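Local coordinates for methyltransferase (Streptomyces regensis, PDB 5N5D), which probably transfers the methyl group of S-adenosylmethionine to a hydroxyl oxygen as an O-methyltransferase of tomaymycin biosynthesis, at residues L55-L59 against R60-R64; A109-A112 against H113-E116; R121-D124 against I125-T128; T128-P132 against G133-F137. All coordinates share one frame; numbering follows the deposited sequence. Where two conformers were deposited one is given.

In the fold
All four contacts are local, lie in series along the chain and belong to the Rossmann-like methyltransferase fold. Contacts 1 and 2 both end a helix and lead into a parallel strand, 64-68 and 115-119, with centres 16 Å apart. Contact 3 alone meets S-adenosylmethionine, through its adenine; in the others the side chains of Leu56, Val115 and Leu129 stay about 13, 12 and 11 Å from the ligand. Contact 4 starts on Thr128, where contact 3 ends, and their centres are 12 Å apart. It folds back to contact 1, bringing Gly133 O within 2.7 Å of Arg64 NH1, and it brushes contact 2 through Leu129 and Glu116.

Contact 1. Residues L55-L59 against R60-R64; sequences LLARL and RQARR
Ala57 and Ala62 meet across the end of helix 47-60, where the backbone leaves the helix in a Schellman motif. The evidence is a pair of bonds back into the last turn: Ala62 N reaches Ala57 O at 3.0 Å in a nearly straight bond (176° at the hydrogen), and Gln61 N reaches Arg58 O at 2.9 Å, approaching from above the carbonyl plane and not on a lone pair. Between them Gln61 takes a positive phi of 53°, which reverses the chain. One residue earlier, Arg60 N still makes the ordinary helical bond to Leu56 O, 3.0 Å long.

The tight side lies beneath this turn. There Ala62 CB points back to the helix and comes within 4.3 Å of Ala57 CB, the apolar contact that accompanies a Schellman ending, and Ala62 CB also sits 3.6 Å from Ala57 O. Both alanines are buried. The opposite character belongs to Gln61, an exposed residue modelled in two conformers; in one of them its CG merely skirts Arg58 O at 3.7 Å, and the residue packs on Arg60 of the second subunit. Arg60 is intermediate: CB lies over Leu56 O at 3.4 Å, and CG stands opposite the backbone N (chi1 179°), after which the chain bends twice and delivers NH1 to Gly163 O.

Leu56 and Arg60 rest on strand 165-169, whereas Leu59 packs on Leu223 of the second subunit. Beyond the turn, the backbone N atoms of Arg63 and Arg64 bond to Asp138 OD2 as the chain enters strand 64-68.

Contact 2. Residues A109-A112 against H113-E116; sequences AGVA and HLVE
His113 folds its imidazole back over the turn that begins at Gly110. Its CB lies 3.7 Å from Ala112 C. From there CG is placed between the backbone N and the carbonyl carbon (chi1 64°), which directs the ring back along the preceding chain instead of out from the turn. ND1 passes Gly110 O at 3.7 Å, a separation too long for a bond. CE1 goes closer, 3.3 Å from Gly110 O, with that oxygen at the ring edge and in its plane; the same carbon skims Val111 CA. One ring face carries Leu114 CG, 3.5 Å above the plane and offset toward the rim.

The backbone beneath is a short 3-10 turn. Leu114 N donates to Val111 O at 2.9 Å, and Val115 N to Ala112 O over a longer 3.3 Å. Both donors stand above the carbonyl planes (52° and 67° out of them), not on lone pairs. Just upstream, Gly110 has the positive phi of a Schellman motif ending helix 96-108.

On the apolar side Val111 is the hub: its CB faces Leu114 CD1 and its CG2 faces Val115 CG2, each at 4.3 Å. Val111 and Val115 also pack on Leu106 of helix 96-108 and on Ala80 of helix 74-80, while strand 115-119 sets out alongside strand 88-93.

The chemistry is thus divided, with valine and leucine carbons facing inward and an exposed imidazole outside, whose polarised C-H edge is likely to be drawn electrostatically to the Gly110 carbonyl, more so if the ring is protonated.

Contact 3. Residues R121-D124 against I125-T128; sequences RALD and ILPT. With SAM (S-adenosylmethionine), chain H.
Among the backbone bonds, Ile125 N reaches Arg121 O at 3.0 Å in the carbonyl plane, and Leu126 N reaches Ala122 O at 2.8 Å, nearly along the C=O axis; Ile125 N also shares Ala122 O, weakly. Arg121 O takes a second donor, Asp124 N, so this N-cap carbonyl is gripped twice. Pro127 has no N-H to continue the series, and its CD presses on Leu123 O at 3.3 Å instead. Past the proline, Ile125 O accepts both Thr128 N and the Thr128 hydroxyl; OG1, set between backbone N and carbonyl carbon (chi1 78°), comes in on a lone pair at 2.6 Å.

The ligand is met at the start of this short helix, which follows strand 115-119 in the Rossmann-like fold. Ala122 N donates to SAM N1 at 3.0 Å (153° at the hydrogen), reading the ring nitrogen of the adenine, while Ala122 CB lies 3.6 Å from the same N1.

Charge appears once, on the exposed side. Arg121 NH1 and Asp124 OD2 are 3.3 Å apart, but the carboxylate stands over a face of the guanidinium, so this is a pairing of charges without an N-H aimed at the oxygen.

Apolar contacts gather on Leu126. Its CG lies against Ala122 O, CD1 faces Ala122 CB at 4.2 Å and Leu123 CD2 just beyond, and the side chain continues to Leu66, Ile92 and Leu159. Cut back to an alanine here, the side chain loses CG and both methyls, which would probably open a gap between Ala122 CB and the strand residues Leu66 and Ile92.

Contact 4. Residues T128-P132 against G133-F137; sequences TLDRP and GTAPF
A type II beta turn, Arg131-Pro132-Gly133-Thr134, reverses the loop that leads into strand 139-142. Its closing bond runs from Thr134 N to Arg131 O, 3.1 Å long and 157° at the hydrogen; Ala135 N shares this oxygen weakly. Pro132 and Gly133 have the backbone angles of its second and third positions, Gly133 with phi 85°. Glycine is required at the third, because a CB there would come within 2.5 Å of Pro132 O. Before the turn, Asp130 is the centre of an inverse gamma turn, closed by a weak bond from Arg131 N to Leu129 O, and its carboxylate forms a salt bridge with Lys158.

Thr134 carries most of the side-chain contact. Its methyl, CG2, is opposite the backbone N and runs against Leu129, meeting Leu129 O at 3.5 Å and Leu129 CB at 3.9 Å. The hydroxyl branch goes the other way: OG1 passes Arg131 CG at 3.8 Å and is 2.7 Å from a water, which in turn donates to Pro132 O at 2.8 Å. A valine in place of Thr134 has no hydroxyl and would probably leave that water tied to Pro132 O but without its mate across the turn. Ala135 CB lies against Leu129 O at 3.7 Å.

A cis peptide precedes Pro136, and Thr134 O stands over one face of the Phe137 ring, offset toward its rim. Leu129, Thr134 and Phe137 all touch Val90 of strand 88-93, and Leu129 and Phe137 also reach Leu66 of strand 64-68, so the loop on both sides of the turn packs against two neighbouring parallel strands.

Contact 1. Residues L55-L59 against R60-R64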
loop_
_atom_site.group_PDB
_atom_site.type_symbol
_atom_site.label_atom_id
_atom_site.label_comp_id
_atom_site.label_asym_id
_atom_site.label_seq_id
_atom_site.Cartn_x
_atom_site.Cartn_y
_atom_site.Cartn_z
ATOM N N LEU A 55 -3.791 -8.257 -1.279
ATOM C CA LEU A 55 -4.854 -7.305 -1.585
ATOM C C LEU A 55 -4.525 -6.469 -2.817
ATOM O O LEU A 55 -5.416 -6.167 -3.619
ATOM C CB LEU A 55 -5.113 -6.408 -0.376
ATOM C CG LEU A 55 -5.663 -7.127 0.861
ATOM C CD1 LEU A 55 -5.800 -6.160 2.013
ATOM C CD2 LEU A 55 -7.017 -7.789 0.562
ATOM N N LEU A 56 -3.261 -6.078 -2.983
ATOM C CA LEU A 56 -2.871 -5.360 -4.194
ATOM C C LEU A 56 -3.129 -6.197 -5.438
ATOM O O LEU A 56 -3.640 -5.687 -6.440
ATOM C CB LEU A 56 -1.399 -4.960 -4.117
ATOM C CG LEU A 56 -1.059 -3.895 -3.076
ATOM C CD1 LEU A 56 0.451 -3.780 -2.914
ATOM C CD2 LEU A 56 -1.663 -2.539 -3.432
ATOM N N ALA A 57 -2.777 -7.484 -5.398
ATOM C CA ALA A 57 -3.041 -8.354 -6.540
ATOM C C ALA A 57 -4.534 -8.446 -6.828
ATOM O O ALA A 57 -4.957 -8.423 -7.990
ATOM C CB ALA A 57 -2.456 -9.743 -6.281
ATOM N N ARG A 58 -5.351 -8.570 -5.782
ATOM C CA ARG A 58 -6.791 -8.691 -5.994
ATOM C C ARG A 58 -7.390 -7.383 -6.500
ATOM O O ARG A 58 -8.272 -7.388 -7.369
ATOM C CB ARG A 58 -7.464 -9.140 -4.700
ATOM C CG ARG A 58 -7.104 -10.571 -4.317
ATOM C CD ARG A 58 -7.691 -10.982 -2.999
ATOM N NE ARG A 58 -9.143 -11.087 -3.039
ATOM C CZ ARG A 58 -9.872 -11.563 -2.039
ATOM N NH1 ARG A 58 -9.285 -11.981 -0.924
ATOM N NH2 ARG A 58 -11.183 -11.621 -2.156
ATOM N N LEU A 59 -6.903 -6.249 -5.993
ATOM C CA LEU A 59 -7.388 -4.961 -6.477
ATOM C C LEU A 59 -7.063 -4.772 -7.951
ATOM O O LEU A 59 -7.857 -4.196 -8.702
ATOM C CB LEU A 59 -6.775 -3.834 -5.646
ATOM C CG LEU A 59 -7.353 -3.678 -4.243
ATOM C CD1 LEU A 59 -6.458 -2.758 -3.434
ATOM C CD2 LEU A 59 -8.769 -3.129 -4.315
ATOM N N ARG A 60 -5.887 -5.227 -8.373
ATOM C CA ARG A 60 -5.490 -5.199 -9.775
ATOM C C ARG A 60 -6.213 -6.251 -10.607
ATOM O O ARG A 60 -6.159 -6.187 -11.840
ATOM C CB ARG A 60 -3.973 -5.402 -9.859
ATOM C CG ARG A 60 -3.362 -5.421 -11.264
ATOM C CD ARG A 60 -3.464 -4.073 -11.956
ATOM N NE ARG A 60 -4.781 -3.852 -12.552
ATOM C CZ ARG A 60 -5.134 -2.758 -13.221
ATOM N NH1 ARG A 60 -4.271 -1.760 -13.401
ATOM N NH2 ARG A 60 -6.359 -2.661 -13.720
ATOM N N GLN A 61 -6.914 -7.192 -9.970
ATOM C CA GLN A 61 -7.485 -8.341 -10.669
ATOM C C GLN A 61 -6.405 -9.045 -11.484
ATOM O O GLN A 61 -6.603 -9.417 -12.646
ATOM C CB GLN A 61 -8.663 -7.930 -11.551
ATOM C CG GLN A 61 -9.765 -7.206 -10.800
ATOM C CD GLN A 61 -10.936 -6.846 -11.689
ATOM O OE1 GLN A 61 -10.787 -6.110 -12.665
ATOM N NE2 GLN A 61 -12.110 -7.373 -11.361
ATOM N N ALA A 62 -5.246 -9.223 -10.852
ATOM C CA ALA A 62 -4.112 -9.857 -11.499
ATOM C C ALA A 62 -4.425 -11.309 -11.812
ATOM O O ALA A 62 -4.918 -12.054 -10.957
ATOM C CB ALA A 62 -2.876 -9.773 -10.606
ATOM N N ARG A 63 -4.126 -11.705 -13.041
ATOM C CA ARG A 63 -4.244 -13.083 -13.491
ATOM C C ARG A 63 -2.898 -13.768 -13.627
ATOM O O ARG A 63 -2.817 -14.985 -13.468
ATOM C CB ARG A 63 -4.976 -13.125 -14.840
ATOM C CG ARG A 63 -5.169 -14.503 -15.433
ATOM C CD ARG A 63 -6.051 -14.436 -16.686
ATOM N NE ARG A 63 -6.136 -15.725 -17.369
ATOM C CZ ARG A 63 -5.358 -16.103 -18.379
ATOM N NH1 ARG A 63 -4.414 -15.295 -18.850
ATOM N NH2 ARG A 63 -5.525 -17.300 -18.926
ATOM N N ARG A 64 -1.842 -13.015 -13.918
ATOM C CA ARG A 64 -0.495 -13.557 -13.997
ATOM C C ARG A 64 0.408 -12.712 -13.113
ATOM O O ARG A 64 0.451 -11.488 -13.260
ATOM C CB ARG A 64 0.036 -13.561 -15.429
ATOM C CG ARG A 64 -0.740 -14.452 -16.392
ATOM C CD ARG A 64 0.049 -14.663 -17.679
ATOM N NE ARG A 64 -0.777 -15.169 -18.770
ATOM C CZ ARG A 64 -1.150 -16.438 -18.906
ATOM N NH1 ARG A 64 -0.781 -17.347 -18.013
ATOM N NH2 ARG A 64 -1.900 -16.800 -19.939
#

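Contact 2. Residues A109-A112 against H113-E116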
loop_
_atom_site.group_PDB
_atom_site.type_symbol
_atom_site.label_atom_id
_atom_site.label_comp_id
_atom_site.label_asym_id
_atom_site.label_seq_id
_atom_site.Cartn_x
_atom_site.Cartn_y
_atom_site.Cartn_z
ATOM N N ALA A 109 -0.984 -25.450 0.870
ATOM C CA ALA A 109 -1.867 -24.299 0.741
ATOM C C ALA A 109 -2.975 -24.506 -0.280
ATOM O O ALA A 109 -3.900 -23.689 -0.326
ATOM C CB ALA A 109 -1.053 -23.070 0.353
ATOM N N GLY A 110 -2.897 -25.557 -1.095
ATOM C CA GLY A 110 -3.904 -25.804 -2.109
ATOM C C GLY A 110 -3.761 -24.982 -3.369
ATOM O O GLY A 110 -4.748 -24.808 -4.092
ATOM N N VAL A 111 -2.560 -24.481 -3.670
ATOM C CA VAL A 111 -2.356 -23.586 -4.802
ATOM C C VAL A 111 -1.293 -24.099 -5.766
ATOM O O VAL A 111 -0.868 -23.362 -6.656
ATOM C CB VAL A 111 -2.009 -22.156 -4.335
ATOM C CG1 VAL A 111 -3.138 -21.579 -3.497
ATOM C CG2 VAL A 111 -0.698 -22.133 -3.559
ATOM N N ALA A 112 -0.868 -25.358 -5.630
ATOM C CA ALA A 112 0.214 -25.857 -6.474
ATOM C C ALA A 112 -0.148 -25.788 -7.952
ATOM O O ALA A 112 0.729 -25.576 -8.797
ATOM C CB ALA A 112 0.571 -27.290 -6.080
ATOM N N HIS A 113 -1.430 -25.950 -8.284
ATOM C CA HIS A 113 -1.872 -25.893 -9.673
ATOM C C HIS A 113 -1.777 -24.495 -10.260
ATOM O O HIS A 113 -1.901 -24.345 -11.482
ATOM C CB HIS A 113 -3.315 -26.394 -9.787
ATOM C CG HIS A 113 -4.316 -25.545 -9.063
ATOM N ND1 HIS A 113 -4.414 -25.518 -7.688
ATOM C CD2 HIS A 113 -5.273 -24.705 -9.525
ATOM C CE1 HIS A 113 -5.383 -24.692 -7.334
ATOM N NE2 HIS A 113 -5.919 -24.184 -8.429
ATOM N N LEU A 114 -1.574 -23.480 -9.423
ATOM C CA LEU A 114 -1.467 -22.100 -9.868
ATOM C C LEU A 114 -0.035 -21.598 -9.944
ATOM O O LEU A 114 0.171 -20.446 -10.331
ATOM C CB LEU A 114 -2.249 -21.180 -8.928
ATOM C CG LEU A 114 -3.733 -21.489 -8.748
ATOM C CD1 LEU A 114 -4.297 -20.655 -7.608
ATOM C CD2 LEU A 114 -4.494 -21.226 -10.022
ATOM N N VAL A 115 0.954 -22.401 -9.567
ATOM C CA VAL A 115 2.313 -21.902 -9.390
ATOM C C VAL A 115 3.256 -22.638 -10.330
ATOM O O VAL A 115 3.203 -23.867 -10.450
ATOM C CB VAL A 115 2.784 -22.032 -7.932
ATOM C CG1 VAL A 115 4.177 -21.432 -7.771
ATOM C CG2 VAL A 115 1.813 -21.335 -7.001
ATOM N N GLU A 116 4.120 -21.871 -10.984
ATOM C CA GLU A 116 5.198 -22.380 -11.819
ATOM C C GLU A 116 6.502 -21.926 -11.175
ATOM O O GLU A 116 6.849 -20.740 -11.234
ATOM C CB GLU A 116 5.057 -21.855 -13.245
ATOM C CG GLU A 116 6.204 -22.173 -14.173
ATOM C CD GLU A 116 6.032 -21.491 -15.510
ATOM O OE1 GLU A 116 4.923 -21.588 -16.077
ATOM O OE2 GLU A 116 6.988 -20.840 -15.975
#

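Contact 3. Residues R121-D124 against I125-T128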
loop_
_atom_site.group_PDB
_atom_site.type_symbol
_atom_site.label_atom_id
_atom_site.label_comp_id
_atom_site.label_asym_id
_atom_site.label_seq_id
_atom_site.Cartn_x
_atom_site.Cartn_y
_atom_site.Cartn_z
ATOM N N ARG A 121 19.434 -18.634 -11.141
ATOM C CA ARG A 121 19.688 -17.200 -11.080
ATOM C C ARG A 121 18.599 -16.452 -11.836
ATOM O O ARG A 121 18.334 -16.743 -13.005
ATOM C CB ARG A 121 21.051 -16.871 -11.683
ATOM C CG ARG A 121 22.158 -16.609 -10.680
ATOM C CD ARG A 121 23.432 -16.230 -11.412
ATOM N NE ARG A 121 23.240 -15.022 -12.213
ATOM C CZ ARG A 121 23.792 -14.797 -13.402
ATOM N NH1 ARG A 121 24.582 -15.702 -13.970
ATOM N NH2 ARG A 121 23.546 -13.658 -14.036
ATOM N N ALA A 122 17.981 -15.470 -11.177
ATOM C CA ALA A 122 16.840 -14.791 -11.783
ATOM C C ALA A 122 17.201 -14.161 -13.123
ATOM O O ALA A 122 16.408 -14.214 -14.071
ATOM C CB ALA A 122 16.285 -13.740 -10.827
ATOM N N LEU A 123 18.385 -13.554 -13.234
ATOM C CA LEU A 123 18.739 -12.918 -14.499
ATOM C C LEU A 123 18.952 -13.933 -15.616
ATOM O O LEU A 123 18.887 -13.560 -16.794
ATOM C CB LEU A 123 19.983 -12.041 -14.330
ATOM C CG LEU A 123 19.790 -10.742 -13.542
ATOM C CD1 LEU A 123 21.085 -9.949 -13.499
ATOM C CD2 LEU A 123 18.661 -9.875 -14.102
ATOM N N ASP A 124 19.199 -15.200 -15.279
ATOM C CA ASP A 124 19.240 -16.250 -16.291
ATOM C C ASP A 124 17.841 -16.725 -16.662
ATOM O O ASP A 124 17.593 -17.071 -17.822
ATOM C CB ASP A 124 20.064 -17.441 -15.789
ATOM C CG ASP A 124 21.538 -17.113 -15.614
ATOM O OD1 ASP A 124 22.034 -16.183 -16.282
ATOM O OD2 ASP A 124 22.209 -17.807 -14.816
ATOM N N ILE A 125 16.921 -16.731 -15.698
ATOM C CA ILE A 125 15.594 -17.293 -15.929
ATOM C C ILE A 125 14.674 -16.278 -16.594
ATOM O O ILE A 125 13.885 -16.631 -17.478
ATOM C CB ILE A 125 15.014 -17.802 -14.597
ATOM C CG1 ILE A 125 15.793 -19.035 -14.139
ATOM C CG2 ILE A 125 13.527 -18.122 -14.733
ATOM C CD1 ILE A 125 15.766 -19.254 -12.656
ATOM N N LEU A 126 14.744 -15.015 -16.177
ATOM C CA LEU A 126 13.797 -14.007 -16.653
ATOM C C LEU A 126 13.671 -13.946 -18.172
ATOM O O LEU A 126 12.534 -13.904 -18.670
ATOM C CB LEU A 126 14.194 -12.645 -16.064
ATOM C CG LEU A 126 13.858 -12.495 -14.572
ATOM C CD1 LEU A 126 14.642 -11.356 -13.920
ATOM C CD2 LEU A 126 12.369 -12.276 -14.386
ATOM N N PRO A 127 14.747 -13.945 -18.961
ATOM C CA PRO A 127 14.548 -13.908 -20.422
ATOM C C PRO A 127 13.746 -15.081 -20.956
ATOM O O PRO A 127 13.083 -14.940 -21.993
ATOM C CB PRO A 127 15.979 -13.890 -20.983
ATOM C CG PRO A 127 16.876 -14.207 -19.847
ATOM C CD PRO A 127 16.167 -13.812 -18.596
ATOM N N THR A 128 13.771 -16.233 -20.275
ATOM C CA THR A 128 13.027 -17.405 -20.730
ATOM C C THR A 128 11.530 -17.267 -20.511
ATOM O O THR A 128 10.768 -18.103 -21.011
ATOM C CB THR A 128 13.503 -18.678 -20.019
ATOM O OG1 THR A 128 12.953 -18.738 -18.693
ATOM C CG2 THR A 128 15.028 -18.734 -19.943
HETATM N N SAM H . 9.681 -13.336 -1.002
HETATM C CA SAM H . 9.967 -14.202 0.160
HETATM C C SAM H . 8.859 -14.027 1.248
HETATM O O SAM H . 8.492 -12.855 1.493
HETATM O OXT SAM H . 8.417 -15.057 1.799
HETATM C CB SAM H . 11.355 -13.873 0.762
HETATM C CG SAM H . 12.435 -13.795 -0.311
HETATM S SD SAM H . 14.028 -13.600 0.523
HETATM C CE SAM H . 13.936 -11.922 1.022
HETATM C "C5'" SAM H . 15.194 -13.418 -0.869
HETATM C "C4'" SAM H . 15.353 -14.692 -1.675
HETATM O "O4'" SAM H . 15.992 -14.418 -2.941
HETATM C "C3'" SAM H . 16.184 -15.784 -0.987
HETATM O "O3'" SAM H . 15.414 -16.978 -0.898
HETATM C "C2'" SAM H . 17.426 -15.914 -1.883
HETATM O "O2'" SAM H . 17.925 -17.244 -1.952
HETATM C "C1'" SAM H . 16.862 -15.487 -3.232
HETATM N N9 SAM H . 17.855 -15.020 -4.191
HETATM C C8 SAM H . 18.960 -14.250 -3.940
HETATM N N7 SAM H . 19.642 -13.927 -5.012
HETATM C C5 SAM H . 18.934 -14.527 -6.045
HETATM C C6 SAM H . 19.122 -14.544 -7.439
HETATM N N6 SAM H . 20.131 -13.920 -8.059
HETATM N N1 SAM H . 18.223 -15.222 -8.187
HETATM C C2 SAM H . 17.212 -15.841 -7.571
HETATM N N3 SAM H . 16.934 -15.896 -6.264
HETATM C C4 SAM H . 17.836 -15.211 -5.551
#

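Contact 4. Residues T128-P132 against G133-F137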
loop_
_atom_site.group_PDB
_atom_site.type_symbol
_atom_site.label_atom_id
_atom_site.label_comp_id
_atom_site.label_asym_id
_atom_site.label_seq_id
_atom_site.Cartn_x
_atom_site.Cartn_y
_atom_site.Cartn_z
ATOM N N THR A 128 13.771 -16.233 -20.275
ATOM C CA THR A 128 13.027 -17.405 -20.730
ATOM C C THR A 128 11.530 -17.267 -20.511
ATOM O O THR A 128 10.768 -18.103 -21.011
ATOM C CB THR A 128 13.503 -18.678 -20.019
ATOM O OG1 THR A 128 12.953 -18.738 -18.693
ATOM C CG2 THR A 128 15.028 -18.734 -19.943
ATOM N N LEU A 129 11.099 -16.247 -19.777
ATOM C CA LEU A 129 9.692 -16.035 -19.481
ATOM C C LEU A 129 8.996 -15.143 -20.498
ATOM O O LEU A 129 7.771 -14.991 -20.432
ATOM C CB LEU A 129 9.543 -15.427 -18.082
ATOM C CG LEU A 129 10.191 -16.217 -16.939
ATOM C CD1 LEU A 129 9.885 -15.543 -15.616
ATOM C CD2 LEU A 129 9.732 -17.675 -16.920
ATOM N N ASP A 130 9.734 -14.555 -21.439
ATOM C CA ASP A 130 9.136 -13.674 -22.436
ATOM C C ASP A 130 8.566 -14.554 -23.544
ATOM O O ASP A 130 9.142 -14.713 -24.621
ATOM C CB ASP A 130 10.168 -12.681 -22.954
ATOM C CG ASP A 130 9.538 -11.491 -23.648
ATOM O OD1 ASP A 130 8.300 -11.475 -23.805
ATOM O OD2 ASP A 130 10.285 -10.565 -24.028
ATOM N N ARG A 131 7.412 -15.152 -23.258
ATOM C CA ARG A 131 6.801 -16.090 -24.184
ATOM C C ARG A 131 5.294 -16.096 -23.976
ATOM O O ARG A 131 4.824 -15.819 -22.865
ATOM C CB ARG A 131 7.366 -17.501 -23.983
ATOM C CG ARG A 131 7.077 -18.069 -22.610
ATOM C CD ARG A 131 7.816 -19.371 -22.385
ATOM N NE ARG A 131 7.537 -20.340 -23.440
ATOM C CZ ARG A 131 8.119 -21.530 -23.538
ATOM N NH1 ARG A 131 9.013 -21.907 -22.630
ATOM N NH2 ARG A 131 7.806 -22.348 -24.535
ATOM N N PRO A 132 4.517 -16.411 -25.013
ATOM C CA PRO A 132 3.058 -16.467 -24.852
ATOM C C PRO A 132 2.660 -17.445 -23.758
ATOM O O PRO A 132 3.283 -18.493 -23.576
ATOM C CB PRO A 132 2.561 -16.929 -26.228
ATOM C CG PRO A 132 3.657 -16.631 -27.168
ATOM C CD PRO A 132 4.934 -16.722 -26.392
ATOM N N GLY A 133 1.603 -17.094 -23.029
ATOM C CA GLY A 133 1.126 -17.911 -21.935
ATOM C C GLY A 133 1.826 -17.675 -20.616
ATOM O O GLY A 133 1.329 -18.134 -19.581
ATOM N N THR A 134 2.966 -16.986 -20.616
ATOM C CA THR A 134 3.656 -16.608 -19.386
ATOM C C THR A 134 3.635 -15.092 -19.234
ATOM O O THR A 134 2.987 -14.572 -18.322
ATOM C CB THR A 134 5.086 -17.157 -19.389
ATOM O OG1 THR A 134 5.043 -18.589 -19.478
ATOM C CG2 THR A 134 5.831 -16.747 -18.124
ATOM N N ALA A 135 4.328 -14.364 -20.103
ATOM C CA ALA A 135 4.116 -12.932 -20.206
ATOM C C ALA A 135 2.870 -12.661 -21.051
ATOM O O ALA A 135 2.504 -13.476 -21.903
ATOM C CB ALA A 135 5.327 -12.255 -20.837
ATOM N N PRO A 136 2.200 -11.515 -20.845
ATOM C CA PRO A 136 2.531 -10.438 -19.907
ATOM C C PRO A 136 1.995 -10.660 -18.501
ATOM O O PRO A 136 0.904 -11.207 -18.318
ATOM C CB PRO A 136 1.858 -9.224 -20.539
ATOM C CG PRO A 136 0.632 -9.797 -21.169
ATOM C CD PRO A 136 1.017 -11.175 -21.653
ATOM N N PHE A 137 2.768 -10.218 -17.519
ATOM C CA PHE A 137 2.361 -10.254 -16.126
ATOM C C PHE A 137 1.575 -8.998 -15.771
ATOM O O PHE A 137 1.831 -7.911 -16.295
ATOM C CB PHE A 137 3.588 -10.379 -15.224
ATOM C CG PHE A 137 4.304 -11.687 -15.369
ATOM C CD1 PHE A 137 3.800 -12.825 -14.761
ATOM C CD2 PHE A 137 5.465 -11.786 -16.115
ATOM C CE1 PHE A 137 4.434 -14.039 -14.889
ATOM C CE2 PHE A 137 6.114 -13.003 -16.250
ATOM C CZ PHE A 137 5.593 -14.136 -15.636
HETATM O O HOH W 1 4.076 -20.064 -21.460
#